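Local structure of iron-regulated outer membrane protein (Neisseria meningitidis, 4B7O) at residues Q114-I119 with A162-I167; E223-A228 with Y243-K248; N345-N350 with A516-G521; N383-E388 with K442-A447; G397-S402 with K427-V432. The protein transports iron across the meningococcal outer membrane as a TonB-dependent transporter, probably by taking up iron carried on siderophores. All blocks are in the same frame, centred on the assembly; numbering follows the deposited sequence.

Contact 1: Q114-I119 with A162-I167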
# COMPACT_ATOMS: atom_id res chain seq x y z
N GLN A 114 2.62 -5.41 -4.15
CA GLN A 114 3.39 -4.35 -3.47
C GLN A 114 4.85 -4.22 -3.90
O GLN A 114 5.52 -3.26 -3.55
CB GLN A 114 3.33 -4.48 -1.98
CG GLN A 114 2.01 -4.05 -1.43
CD GLN A 114 1.72 -4.65 -0.06
OE1 GLN A 114 1.66 -5.89 0.10
NE2 GLN A 114 1.56 -3.78 0.93
N ASN A 115 5.34 -5.19 -4.66
CA ASN A 115 6.59 -4.97 -5.32
C ASN A 115 6.53 -3.73 -6.26
O ASN A 115 7.55 -3.10 -6.51
CB ASN A 115 7.02 -6.22 -6.06
CG ASN A 115 8.18 -5.98 -7.00
OD1 ASN A 115 9.33 -5.88 -6.58
ND2 ASN A 115 7.88 -5.86 -8.28
N SER A 116 5.36 -3.33 -6.73
CA SER A 116 5.32 -2.13 -7.59
C SER A 116 4.38 -1.08 -7.06
O SER A 116 4.43 0.07 -7.52
CB SER A 116 4.90 -2.45 -9.04
OG SER A 116 4.57 -3.82 -9.23
N VAL A 117 3.47 -1.44 -6.15
CA VAL A 117 2.58 -0.38 -5.64
C VAL A 117 2.96 0.07 -4.26
O VAL A 117 3.09 -0.72 -3.37
CB VAL A 117 1.10 -0.68 -5.88
CG1 VAL A 117 0.87 -2.12 -6.26
CG2 VAL A 117 0.14 -0.17 -4.79
N ASP A 118 3.20 1.36 -4.10
CA ASP A 118 3.63 1.90 -2.82
C ASP A 118 2.44 2.21 -1.97
O ASP A 118 1.32 2.23 -2.48
CB ASP A 118 4.47 3.14 -3.05
CG ASP A 118 5.76 2.83 -3.81
OD1 ASP A 118 6.40 1.75 -3.56
OD2 ASP A 118 6.11 3.62 -4.70
N ILE A 119 2.66 2.42 -0.68
CA ILE A 119 1.67 2.95 0.20
C ILE A 119 2.31 4.17 0.72
O ILE A 119 3.34 4.08 1.36
CB ILE A 119 1.42 2.03 1.42
CG1 ILE A 119 0.97 0.64 0.95
CG2 ILE A 119 0.35 2.65 2.32
CD1 ILE A 119 0.34 -0.11 2.09
N ALA A 162 6.99 5.51 -9.75
CA ALA A 162 5.55 5.51 -9.95
C ALA A 162 5.14 4.71 -11.12
O ALA A 162 4.60 5.30 -12.03
CB ALA A 162 5.08 6.93 -10.12
N THR A 163 5.40 3.39 -11.12
CA THR A 163 5.19 2.54 -12.31
C THR A 163 3.81 1.98 -12.34
O THR A 163 3.25 1.77 -13.40
CB THR A 163 6.15 1.31 -12.42
OG1 THR A 163 6.24 0.60 -11.16
CG2 THR A 163 7.48 1.75 -12.85
N ASN A 164 3.32 1.62 -11.17
CA ASN A 164 1.96 1.18 -11.01
C ASN A 164 1.45 2.11 -9.95
O ASN A 164 2.10 3.09 -9.62
CB ASN A 164 1.93 -0.26 -10.56
CG ASN A 164 2.24 -1.22 -11.68
OD1 ASN A 164 1.51 -1.28 -12.69
ND2 ASN A 164 3.33 -1.96 -11.54
N GLY A 165 0.29 1.90 -9.41
CA GLY A 165 -0.12 2.98 -8.52
C GLY A 165 0.44 3.04 -7.09
O GLY A 165 1.53 2.52 -6.76
N ALA A 166 -0.33 3.71 -6.25
CA ALA A 166 0.04 3.87 -4.91
C ALA A 166 -1.25 4.04 -4.10
O ALA A 166 -2.18 4.67 -4.57
CB ALA A 166 0.94 5.09 -4.80
N ILE A 167 -1.33 3.50 -2.88
CA ILE A 167 -2.32 3.97 -1.95
C ILE A 167 -1.72 5.20 -1.28
O ILE A 167 -0.56 5.21 -0.92
CB ILE A 167 -2.60 2.89 -0.91
CG1 ILE A 167 -2.74 1.52 -1.58
CG2 ILE A 167 -3.81 3.23 -0.08
CD1 ILE A 167 -4.13 1.19 -2.06
O HOH W 1 4.30 2.49 -8.36
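The amide of Asn-164 comes up against Ser-116, in the loop ahead of strand 118-121. CG beside its own backbone N (chi1 -75°) puts the amide there, with ND2 modelled so tightly against Ser-116 CB that the exact distance is doubtful. The serine OG is also near, but at a poor angle for bonding. The other branch of the amide, OD1, accepts from Gln-560, so a polar residue suits this buried spot. A water lies 2.6 Å from both Ser-116 O and Asn-164 O, and Thr-163 N donates weakly to it, so that it bridges the loops where the backbones are not yet paired. Beyond this point they become neighbouring parallel strands, 118-121 and 166-171, in the four-stranded mixed sheet of the plug domain that fills the barrel of TonB-dependent receptors. Asp-118 N makes a weak bond to Gly-165 O, and Ile-167 N returns a firmer one to Asp-118 O at 3.0 Å. Val-117 comes up to Gly-165 O with its CA, a CA-H...O contact of 3.3 Å, and CB and CG2 lie alongside the same oxygen. Side chains then alternate. Asp-118 and Ala-166 share one face, where the small methyl sits beside the aspartate and the carboxylate is engaged by Arg-509. Ile-119 and Ile-167 share the other, with Ile-119 CG2 4.4 Å from Ile-167 CB. Leu-107 of strand 107-109 packs on Ile-167 and Val-117, while Ile-119 touches Ile-138.

Contact 2: E223-A228 with Y243-K248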
# COMPACT_ATOMS: atom_id res chain seq x y z
N GLU A 223 -6.38 -7.97 18.76
CA GLU A 223 -7.27 -8.95 18.13
C GLU A 223 -6.85 -10.37 18.41
O GLU A 223 -5.69 -10.70 18.26
CB GLU A 223 -7.37 -8.72 16.63
CG GLU A 223 -7.97 -7.39 16.19
CD GLU A 223 -7.81 -7.17 14.69
OE1 GLU A 223 -6.68 -7.42 14.19
OE2 GLU A 223 -8.81 -6.78 14.01
N LYS A 224 -7.80 -11.21 18.79
CA LYS A 224 -7.58 -12.65 18.90
C LYS A 224 -7.61 -13.33 17.54
O LYS A 224 -7.86 -12.70 16.54
CB LYS A 224 -8.68 -13.31 19.76
CG LYS A 224 -8.68 -12.96 21.24
CD LYS A 224 -7.40 -12.26 21.66
CE LYS A 224 -7.68 -11.45 22.93
NZ LYS A 224 -6.51 -10.61 23.33
N GLU A 225 -7.43 -14.65 17.54
CA GLU A 225 -7.34 -15.40 16.34
C GLU A 225 -8.73 -15.48 15.79
O GLU A 225 -9.68 -15.64 16.54
CB GLU A 225 -6.77 -16.77 16.62
CG GLU A 225 -5.27 -16.83 16.87
CD GLU A 225 -4.83 -18.27 17.14
OE1 GLU A 225 -5.71 -19.10 17.51
OE2 GLU A 225 -3.61 -18.60 16.96
N TYR A 226 -8.86 -15.26 14.50
CA TYR A 226 -10.18 -15.06 13.94
C TYR A 226 -10.64 -16.40 13.42
O TYR A 226 -9.83 -17.28 13.08
CB TYR A 226 -10.16 -13.95 12.84
CG TYR A 226 -9.36 -14.35 11.57
CD1 TYR A 226 -9.97 -15.12 10.58
CD2 TYR A 226 -8.02 -13.97 11.39
CE1 TYR A 226 -9.30 -15.49 9.43
CE2 TYR A 226 -7.32 -14.37 10.24
CZ TYR A 226 -7.98 -15.14 9.26
OH TYR A 226 -7.36 -15.60 8.12
N GLU A 227 -11.92 -16.60 13.35
CA GLU A 227 -12.33 -17.80 12.66
C GLU A 227 -12.97 -17.56 11.30
O GLU A 227 -13.72 -16.61 11.11
CB GLU A 227 -13.18 -18.71 13.54
CG GLU A 227 -14.22 -18.03 14.38
CD GLU A 227 -15.09 -19.07 15.08
OE1 GLU A 227 -15.99 -19.65 14.42
OE2 GLU A 227 -14.85 -19.34 16.27
N ALA A 228 -12.65 -18.47 10.40
CA ALA A 228 -13.03 -18.44 9.03
C ALA A 228 -14.43 -18.95 8.88
O ALA A 228 -15.08 -19.26 9.87
CB ALA A 228 -12.03 -19.28 8.24
N TYR A 243 -2.28 -18.37 15.03
CA TYR A 243 -1.30 -17.25 15.04
C TYR A 243 -1.74 -16.08 14.17
O TYR A 243 -0.96 -15.47 13.45
CB TYR A 243 0.09 -17.73 14.65
CG TYR A 243 0.47 -18.98 15.43
CD1 TYR A 243 0.67 -18.91 16.81
CD2 TYR A 243 0.58 -20.21 14.80
CE1 TYR A 243 0.97 -20.03 17.55
CE2 TYR A 243 0.89 -21.34 15.53
CZ TYR A 243 1.09 -21.25 16.91
OH TYR A 243 1.38 -22.37 17.66
N SER A 244 -3.00 -15.75 14.28
CA SER A 244 -3.55 -14.70 13.49
C SER A 244 -3.91 -13.56 14.39
O SER A 244 -4.55 -12.62 13.94
CB SER A 244 -4.77 -15.20 12.69
OG SER A 244 -5.85 -15.56 13.53
N ALA A 245 -3.47 -13.63 15.65
CA ALA A 245 -3.72 -12.61 16.69
C ALA A 245 -2.69 -11.52 16.63
O ALA A 245 -1.49 -11.79 16.48
CB ALA A 245 -3.70 -13.24 18.11
N LEU A 246 -3.11 -10.27 16.72
CA LEU A 246 -2.15 -9.19 16.80
C LEU A 246 -2.59 -8.14 17.73
O LEU A 246 -3.76 -7.72 17.70
CB LEU A 246 -1.95 -8.55 15.43
CG LEU A 246 -0.99 -9.32 14.50
CD1 LEU A 246 -0.94 -8.62 13.15
CD2 LEU A 246 0.43 -9.49 15.08
N ASP A 247 -1.68 -7.71 18.58
CA ASP A 247 -1.92 -6.54 19.36
C ASP A 247 -1.30 -5.33 18.67
O ASP A 247 -0.09 -5.12 18.76
CB ASP A 247 -1.35 -6.66 20.77
CG ASP A 247 -1.79 -5.49 21.64
OD1 ASP A 247 -2.88 -4.94 21.43
OD2 ASP A 247 -1.07 -5.08 22.52
N LYS A 248 -2.13 -4.54 18.01
CA LYS A 248 -1.70 -3.38 17.20
C LYS A 248 -1.78 -2.10 17.99
O LYS A 248 -2.81 -1.79 18.58
CB LYS A 248 -2.63 -3.24 16.01
CG LYS A 248 -2.57 -4.46 15.10
CD LYS A 248 -3.76 -4.42 14.18
CE LYS A 248 -3.67 -5.47 13.12
NZ LYS A 248 -5.02 -5.75 12.58
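Backbone pairing joins Glu-223 and Leu-246 as an antiparallel hydrogen-bonded pair: Glu-223 N gives a nearly straight bond to Leu-246 O at 2.8 Å, while the return bond from Leu-246 N to Glu-223 O is weak. Charge reinforces this end. Glu-223 and Lys-248 both run out extended, and Lys-248 NZ meets Glu-223 OE1 at 2.9 Å from above the carboxylate plane. Long, flexible chains suit the place because they can span two residues of strand. Asn-101 locks the pair by bonding both OE1 and NZ. Side chain to backbone bonds follow at the loop end. Ser-244 OG, held between its own N and carbonyl carbon (chi1 66°), accepts from Tyr-226 N at 3.2 Å, and it also has Val-241 O as partner. Glu-225 stretches its carboxylate to Tyr-243 N, although the modelled length is too short to be trusted. Van der Waals contact is slight: Ser-244 CB lies 3.6 Å from Tyr-226 CE2. Ala-245, with its small side chain, leaves room for the Glu-223 carbonyl. The contact closes the base of a long extracellular loop between barrel strands 212-223 and 246-259. Leu-246 and Lys-248 touch strand 264-276 beyond, and Asn-101 of the plug region covers the salt bridge.

Contact 3: N345-N350 with A516-G521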
# COMPACT_ATOMS: atom_id res chain seq x y z
N ASN A 345 14.04 -19.99 12.77
CA ASN A 345 13.76 -19.22 11.60
C ASN A 345 15.02 -19.25 10.74
O ASN A 345 15.94 -18.53 11.02
CB ASN A 345 13.42 -17.78 12.07
CG ASN A 345 12.85 -16.90 10.97
OD1 ASN A 345 13.28 -16.97 9.82
ND2 ASN A 345 11.91 -16.03 11.34
N GLY A 346 15.09 -20.11 9.71
CA GLY A 346 16.28 -20.15 8.79
C GLY A 346 16.50 -18.85 7.99
O GLY A 346 17.65 -18.45 7.73
N TYR A 347 15.38 -18.18 7.63
CA TYR A 347 15.38 -16.94 6.87
C TYR A 347 16.12 -15.91 7.67
O TYR A 347 16.96 -15.18 7.12
CB TYR A 347 13.94 -16.45 6.54
CG TYR A 347 13.20 -17.41 5.62
CD1 TYR A 347 13.56 -17.53 4.27
CD2 TYR A 347 12.17 -18.22 6.10
CE1 TYR A 347 12.89 -18.42 3.42
CE2 TYR A 347 11.51 -19.13 5.27
CZ TYR A 347 11.88 -19.22 3.94
OH TYR A 347 11.23 -20.11 3.09
N ALA A 348 15.82 -15.84 8.97
CA ALA A 348 16.48 -14.88 9.89
C ALA A 348 17.86 -15.33 10.37
O ALA A 348 18.52 -14.61 11.15
CB ALA A 348 15.59 -14.58 11.09
N GLY A 349 18.27 -16.52 9.91
CA GLY A 349 19.60 -17.02 10.23
C GLY A 349 19.60 -17.97 11.41
O GLY A 349 20.64 -18.55 11.72
N ASN A 350 18.44 -18.18 12.03
CA ASN A 350 18.35 -19.00 13.23
C ASN A 350 19.16 -18.30 14.31
O ASN A 350 19.84 -18.95 15.09
CB ASN A 350 18.95 -20.41 13.00
CG ASN A 350 18.35 -21.12 11.80
OD1 ASN A 350 18.94 -21.12 10.73
ND2 ASN A 350 17.18 -21.73 11.98
N ALA A 516 15.09 -7.81 3.71
CA ALA A 516 15.88 -7.27 4.81
C ALA A 516 16.31 -8.38 5.76
O ALA A 516 17.44 -8.39 6.24
CB ALA A 516 15.09 -6.20 5.61
N LEU A 517 15.38 -9.29 6.05
CA LEU A 517 15.59 -10.33 7.03
C LEU A 517 16.62 -11.38 6.57
O LEU A 517 17.00 -12.25 7.34
CB LEU A 517 14.27 -11.01 7.40
CG LEU A 517 14.47 -11.96 8.58
CD1 LEU A 517 15.12 -11.32 9.82
CD2 LEU A 517 13.13 -12.61 8.88
N GLN A 518 17.10 -11.27 5.34
CA GLN A 518 18.05 -12.26 4.85
C GLN A 518 19.31 -11.59 4.50
O GLN A 518 20.23 -12.23 4.04
CB GLN A 518 17.51 -12.99 3.64
CG GLN A 518 16.29 -13.81 3.92
CD GLN A 518 16.22 -15.00 2.97
OE1 GLN A 518 16.90 -16.03 3.15
NE2 GLN A 518 15.41 -14.87 1.93
N THR A 519 19.39 -10.30 4.76
CA THR A 519 20.57 -9.53 4.44
C THR A 519 21.91 -10.04 5.07
O THR A 519 22.99 -9.86 4.48
CB THR A 519 20.34 -8.07 4.80
OG1 THR A 519 19.19 -7.61 4.06
CG2 THR A 519 21.54 -7.26 4.43
N HIS A 520 21.82 -10.68 6.24
CA HIS A 520 22.99 -11.28 6.92
C HIS A 520 23.79 -12.24 6.07
O HIS A 520 24.98 -12.45 6.33
CB HIS A 520 22.54 -11.99 8.20
CG HIS A 520 21.35 -12.88 7.98
ND1 HIS A 520 21.44 -14.04 7.31
CD2 HIS A 520 20.03 -12.73 8.33
CE1 HIS A 520 20.24 -14.62 7.25
NE2 HIS A 520 19.37 -13.82 7.87
N GLY A 521 23.14 -12.85 5.09
CA GLY A 521 23.83 -13.63 4.07
C GLY A 521 24.10 -15.07 4.43
O GLY A 521 24.80 -15.78 3.71
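Two carbonyl oxygens, Tyr-347 O and Leu-517 O, stand only 2.9 Å apart, an approach of two acceptors that would normally be unfavourable. His-520 NE2 lies beside both and donates to Tyr-347 O at 2.9 Å, with the oxygen close to the ring plane. On its other ring nitrogen, ND1, the histidine is bonded to Lys-522 N, which is consistent with the proton residing on NE2. The ring turns toward 345-350 because chi1 (48°) sets CG between the backbone N and the carbonyl carbon, and Gln-518 O lies over one of its faces. Leucine and alanine supply the apolar part: Leu-517 CD1 meets Ala-348 CB at 3.5 Å. Tyr-347 and Gln-518 run side by side, with the amide at the ring edge and its plane turned 85° to the ring. The tyrosine ring also meets Arg-523 in a cation-pi contact, and His-133. Asn-345 OD1 accepts from Ala-348 N at 2.9 Å, an Asx motif that braces the type I turn from Gly-346 to Gly-349. Glycine suits the last position, where phi is positive. A second type I turn, Gln-518 to Gly-521, carries the histidine. The two turns, in loops after strands 323-339 and 498-509, pack together in keeping with the long extracellular loops of TonB-dependent receptor barrels.

Contact 4: N383-E388 with K442-A447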
# COMPACT_ATOMS: atom_id res chain seq x y z
N ASN A 383 13.41 14.90 -6.11
CA ASN A 383 13.09 13.77 -5.27
C ASN A 383 14.39 13.13 -4.84
O ASN A 383 15.21 12.79 -5.71
CB ASN A 383 12.32 12.73 -6.08
CG ASN A 383 11.06 13.27 -6.71
OD1 ASN A 383 10.89 13.14 -7.93
ND2 ASN A 383 10.17 13.89 -5.90
N TYR A 384 14.57 12.98 -3.53
CA TYR A 384 15.69 12.20 -2.98
C TYR A 384 15.24 11.08 -2.04
O TYR A 384 14.55 11.32 -1.05
CB TYR A 384 16.62 13.15 -2.19
CG TYR A 384 17.79 12.43 -1.57
CD1 TYR A 384 18.87 12.06 -2.36
CD2 TYR A 384 17.79 12.08 -0.20
CE1 TYR A 384 19.94 11.38 -1.83
CE2 TYR A 384 18.87 11.41 0.35
CZ TYR A 384 19.94 11.07 -0.49
OH TYR A 384 21.04 10.40 -0.05
N ARG A 385 15.66 9.86 -2.27
CA ARG A 385 15.36 8.85 -1.26
C ARG A 385 16.58 8.02 -0.96
O ARG A 385 17.16 7.51 -1.88
CB ARG A 385 14.28 7.88 -1.75
CG ARG A 385 13.76 7.05 -0.61
CD ARG A 385 12.59 6.18 -0.98
NE ARG A 385 12.92 5.34 -2.09
CZ ARG A 385 12.02 4.75 -2.87
NH1 ARG A 385 10.71 4.89 -2.65
NH2 ARG A 385 12.47 4.00 -3.84
N HIS A 386 16.92 7.86 0.32
CA HIS A 386 17.99 6.93 0.76
C HIS A 386 17.45 5.83 1.61
O HIS A 386 16.78 6.07 2.66
CB HIS A 386 19.10 7.69 1.53
CG HIS A 386 20.34 6.86 1.79
ND1 HIS A 386 20.47 6.07 2.89
CD2 HIS A 386 21.50 6.67 1.03
CE1 HIS A 386 21.65 5.43 2.83
NE2 HIS A 386 22.28 5.79 1.69
N GLN A 387 17.72 4.60 1.17
CA GLN A 387 17.42 3.44 1.97
C GLN A 387 18.60 2.68 2.51
O GLN A 387 19.54 2.43 1.77
CB GLN A 387 16.59 2.46 1.15
CG GLN A 387 15.13 2.74 1.32
CD GLN A 387 14.34 2.19 0.19
OE1 GLN A 387 14.45 2.65 -0.95
NE2 GLN A 387 13.53 1.18 0.48
N GLU A 388 18.49 2.21 3.76
CA GLU A 388 19.56 1.36 4.32
C GLU A 388 18.98 0.24 5.14
O GLU A 388 18.20 0.50 6.07
CB GLU A 388 20.53 2.16 5.21
CG GLU A 388 21.77 1.36 5.62
CD GLU A 388 22.85 2.10 6.48
OE1 GLU A 388 22.73 3.34 6.77
OE2 GLU A 388 23.83 1.42 6.91
N LYS A 442 20.48 2.10 -1.09
CA LYS A 442 19.93 2.49 -2.40
C LYS A 442 19.58 3.94 -2.32
O LYS A 442 18.89 4.36 -1.38
CB LYS A 442 18.71 1.68 -2.79
CG LYS A 442 18.31 1.94 -4.24
CD LYS A 442 17.25 0.96 -4.70
CE LYS A 442 15.87 1.51 -4.40
NZ LYS A 442 14.87 0.51 -4.86
N THR A 443 20.13 4.73 -3.23
CA THR A 443 19.76 6.13 -3.35
C THR A 443 18.92 6.30 -4.63
O THR A 443 19.28 5.77 -5.66
CB THR A 443 21.01 7.00 -3.47
OG1 THR A 443 21.82 6.80 -2.31
CG2 THR A 443 20.67 8.47 -3.59
N ASP A 444 17.78 6.98 -4.53
CA ASP A 444 16.98 7.31 -5.72
C ASP A 444 16.90 8.81 -5.77
O ASP A 444 16.67 9.47 -4.74
CB ASP A 444 15.60 6.70 -5.71
CG ASP A 444 15.61 5.20 -5.97
OD1 ASP A 444 16.07 4.76 -7.04
OD2 ASP A 444 15.11 4.43 -5.10
N THR A 445 17.20 9.34 -6.97
CA THR A 445 17.23 10.78 -7.26
C THR A 445 16.38 11.13 -8.52
O THR A 445 16.51 10.51 -9.59
CB THR A 445 18.69 11.27 -7.45
OG1 THR A 445 19.58 10.34 -6.82
CG2 THR A 445 18.86 12.62 -6.81
N GLY A 446 15.54 12.14 -8.38
CA GLY A 446 14.61 12.55 -9.43
C GLY A 446 14.52 14.07 -9.58
O GLY A 446 14.40 14.83 -8.59
N ALA A 447 14.61 14.55 -10.81
CA ALA A 447 14.09 15.89 -11.07
C ALA A 447 13.07 15.77 -12.19
O ALA A 447 13.14 14.86 -13.03
CB ALA A 447 15.21 16.81 -11.46
O HOH W 2 23.14 9.38 -1.19
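In the wall of the transmembrane beta-barrel, Arg-385 and Asp-444 face each other as a hydrogen-bonded pair of adjacent antiparallel strands, 376-391 and 441-455. Their backbones exchange two bonds, Arg-385 N to Asp-444 O at 2.7 Å and Asp-444 N to Arg-385 O at 2.8 Å, both in the carbonyl plane. Their side chains run side by side on one face of the sheet, where Arg-385 NH2 bonds Asp-444 OD2 at 3.0 Å from above the carboxylate, the two flat groups turned 71° apart. Arginine leaves the strand with CG opposite its N (chi1 -167°) and bends at chi3, which brings the guanidinium back to the aspartate. Lys-442 joins this salt-bridge network by a long link, its NZ also reaching Asp-127 and Pro-511 O, while Asp-444 OD1 takes Ser-510. On the same face Gly-446, with no side chain, lets the amide of Asn-383 lie beside it, OD1 accepting from Arg-465. The other face carries Tyr-384, His-386, Thr-443 and Thr-445. Thr-443 CG2 touches Tyr-384 CE1 at 3.5 Å, its OG1 lies at the imidazole edge of His-386, and a water joins Tyr-384 OH (2.6 Å) to Thr-443 OG1 (3.1 Å). A polar, charged inner face turned to the plug is typical of the TonB-dependent receptor barrel.

Contact 5: G397-S402 with K427-V432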
# COMPACT_ATOMS: atom_id res chain seq x y z
N GLY A 397 29.43 -16.39 7.30
CA GLY A 397 30.38 -17.42 7.80
C GLY A 397 29.71 -18.72 8.23
O GLY A 397 30.33 -19.80 8.16
N GLU A 398 28.45 -18.62 8.67
CA GLU A 398 27.62 -19.79 8.97
C GLU A 398 27.05 -20.39 7.69
O GLU A 398 26.22 -21.31 7.75
CB GLU A 398 26.45 -19.43 9.91
CG GLU A 398 26.87 -18.67 11.19
CD GLU A 398 25.84 -18.68 12.36
OE1 GLU A 398 24.63 -18.69 12.14
OE2 GLU A 398 26.26 -18.64 13.55
N PHE A 399 27.48 -19.87 6.52
CA PHE A 399 26.92 -20.39 5.25
C PHE A 399 27.30 -21.85 4.98
O PHE A 399 28.42 -22.28 5.25
CB PHE A 399 27.25 -19.51 4.03
CG PHE A 399 26.87 -20.15 2.73
CD1 PHE A 399 25.52 -20.26 2.36
CD2 PHE A 399 27.84 -20.73 1.91
CE1 PHE A 399 25.15 -20.90 1.17
CE2 PHE A 399 27.48 -21.37 0.73
CZ PHE A 399 26.13 -21.45 0.36
N GLU A 400 26.38 -22.59 4.39
CA GLU A 400 26.49 -24.03 4.31
C GLU A 400 25.49 -24.61 3.27
O GLU A 400 24.48 -23.98 2.99
CB GLU A 400 26.20 -24.58 5.67
CG GLU A 400 26.92 -25.87 5.99
CD GLU A 400 26.00 -26.82 6.71
OE1 GLU A 400 24.76 -26.73 6.50
OE2 GLU A 400 26.51 -27.66 7.48
N ILE A 401 25.78 -25.81 2.75
CA ILE A 401 25.14 -26.44 1.58
C ILE A 401 24.83 -27.93 1.84
O ILE A 401 25.71 -28.69 2.21
CB ILE A 401 26.10 -26.43 0.35
CG1 ILE A 401 26.65 -25.03 0.05
CG2 ILE A 401 25.44 -27.08 -0.86
CD1 ILE A 401 27.29 -24.92 -1.34
N SER A 402 23.61 -28.37 1.63
CA SER A 402 23.26 -29.76 2.01
C SER A 402 24.05 -30.83 1.22
O SER A 402 24.88 -30.49 0.37
CB SER A 402 21.76 -30.00 1.90
OG SER A 402 21.51 -31.09 1.04
N LYS A 427 33.82 -25.54 -2.57
CA LYS A 427 34.52 -24.32 -3.02
C LYS A 427 33.63 -23.13 -2.72
O LYS A 427 34.10 -22.00 -2.41
CB LYS A 427 34.90 -24.37 -4.50
CG LYS A 427 36.23 -23.70 -4.86
CD LYS A 427 36.29 -22.20 -4.52
CE LYS A 427 36.82 -21.36 -5.70
NZ LYS A 427 38.02 -21.93 -6.38
N ASP A 428 32.34 -23.38 -2.80
CA ASP A 428 31.38 -22.30 -2.62
C ASP A 428 31.41 -21.75 -1.21
O ASP A 428 31.72 -20.55 -1.02
CB ASP A 428 29.99 -22.74 -3.07
CG ASP A 428 29.88 -22.84 -4.60
OD1 ASP A 428 30.42 -21.92 -5.27
OD2 ASP A 428 29.28 -23.84 -5.11
N MET A 429 31.19 -22.64 -0.23
CA MET A 429 31.10 -22.26 1.19
C MET A 429 32.36 -21.50 1.47
O MET A 429 32.34 -20.38 2.03
CB MET A 429 30.98 -23.47 2.09
CG MET A 429 30.35 -24.68 1.42
SD MET A 429 29.59 -25.81 2.61
CE MET A 429 30.68 -25.47 4.01
N ASP A 430 33.47 -22.08 1.01
CA ASP A 430 34.73 -21.38 1.01
C ASP A 430 34.52 -19.97 0.51
O ASP A 430 34.78 -19.01 1.22
CB ASP A 430 35.75 -22.13 0.15
CG ASP A 430 36.85 -22.76 0.98
OD1 ASP A 430 37.65 -21.97 1.56
OD2 ASP A 430 36.89 -24.02 1.07
N LEU A 431 34.00 -19.81 -0.70
CA LEU A 431 33.80 -18.47 -1.22
C LEU A 431 32.88 -17.53 -0.35
O LEU A 431 33.20 -16.35 -0.12
CB LEU A 431 33.28 -18.55 -2.65
CG LEU A 431 33.73 -17.45 -3.59
CD1 LEU A 431 32.82 -17.45 -4.81
CD2 LEU A 431 33.77 -16.06 -2.96
N VAL A 432 31.74 -18.03 0.12
CA VAL A 432 30.80 -17.13 0.82
C VAL A 432 31.39 -16.69 2.13
O VAL A 432 31.32 -15.49 2.44
CB VAL A 432 29.45 -17.78 1.14
CG1 VAL A 432 28.51 -16.72 1.72
CG2 VAL A 432 28.87 -18.46 -0.10
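With chi1 at 171°, Phe-399 throws its ring away from its own backbone N and into the side of helix 423-434, where Val-432 stands with CG1 opposite its N (chi1 -174°) and CG2 beside it. The two side chains cross at about a right angle. Val-432 CG2 presses on the ring at CD2, 3.2 Å away, while CG1 lies 3.8 Å from Phe-399 CB, so both branches of the valine grip the aromatic residue. Both are buried, and flat ring and branched valine offer each other apolar surface. One turn back, the helix backbone meets the ring at its edge, Met-429 CA standing 3.7 Å from Phe-399 CD2. Met-429 then runs along the loop: CG rests 4.0 Å from Ile-401 CG1, and SD comes 3.8 Å from Ile-401 N. Its first torsion lies far from a staggered value, so the exact sulfur position is doubtful, but a flexible, unbranched thioether can follow the loop backbone from Glu-400 to Ile-401. Ile-401 extends its longer branch to the helix, and CD1 ends 3.9 Å from Asp-428 CB, touching the aliphatic part of the aspartate. Asp-428, Met-429 and Val-432 thus present one side of the helix to the loop. Beyond these segments, Phe-399 O bonds His-433. The two segments themselves meet through apolar and sulfur contacts, which implies shape-fitting, non-directional adhesion, with the charge of Glu-400 left at the exposed margin.

Overall arrangement
Contact 1 lies in the plug near the centre of the chain, and contact 4 in the barrel wall beside it, their centres 16 Å apart and nearest atoms about 5 Å apart; Tyr-125 links them, touching Asp-118 of contact 1 and taking a weak bond on its O from Arg-385 NH1 of contact 4. The other three belong to the extracellular end. Contacts 3 and 5 touch, Gly-349 O standing 4.0 Å from Glu-398 OE1, with Lys-522 close to both. Contact 5 sits within the long loop joining the two strands of contact 4, yet its centre is 34 Å from theirs, which shows how far the loop projects. Contact 2, 37 Å from contact 4 between centres, lies across the barrel from it.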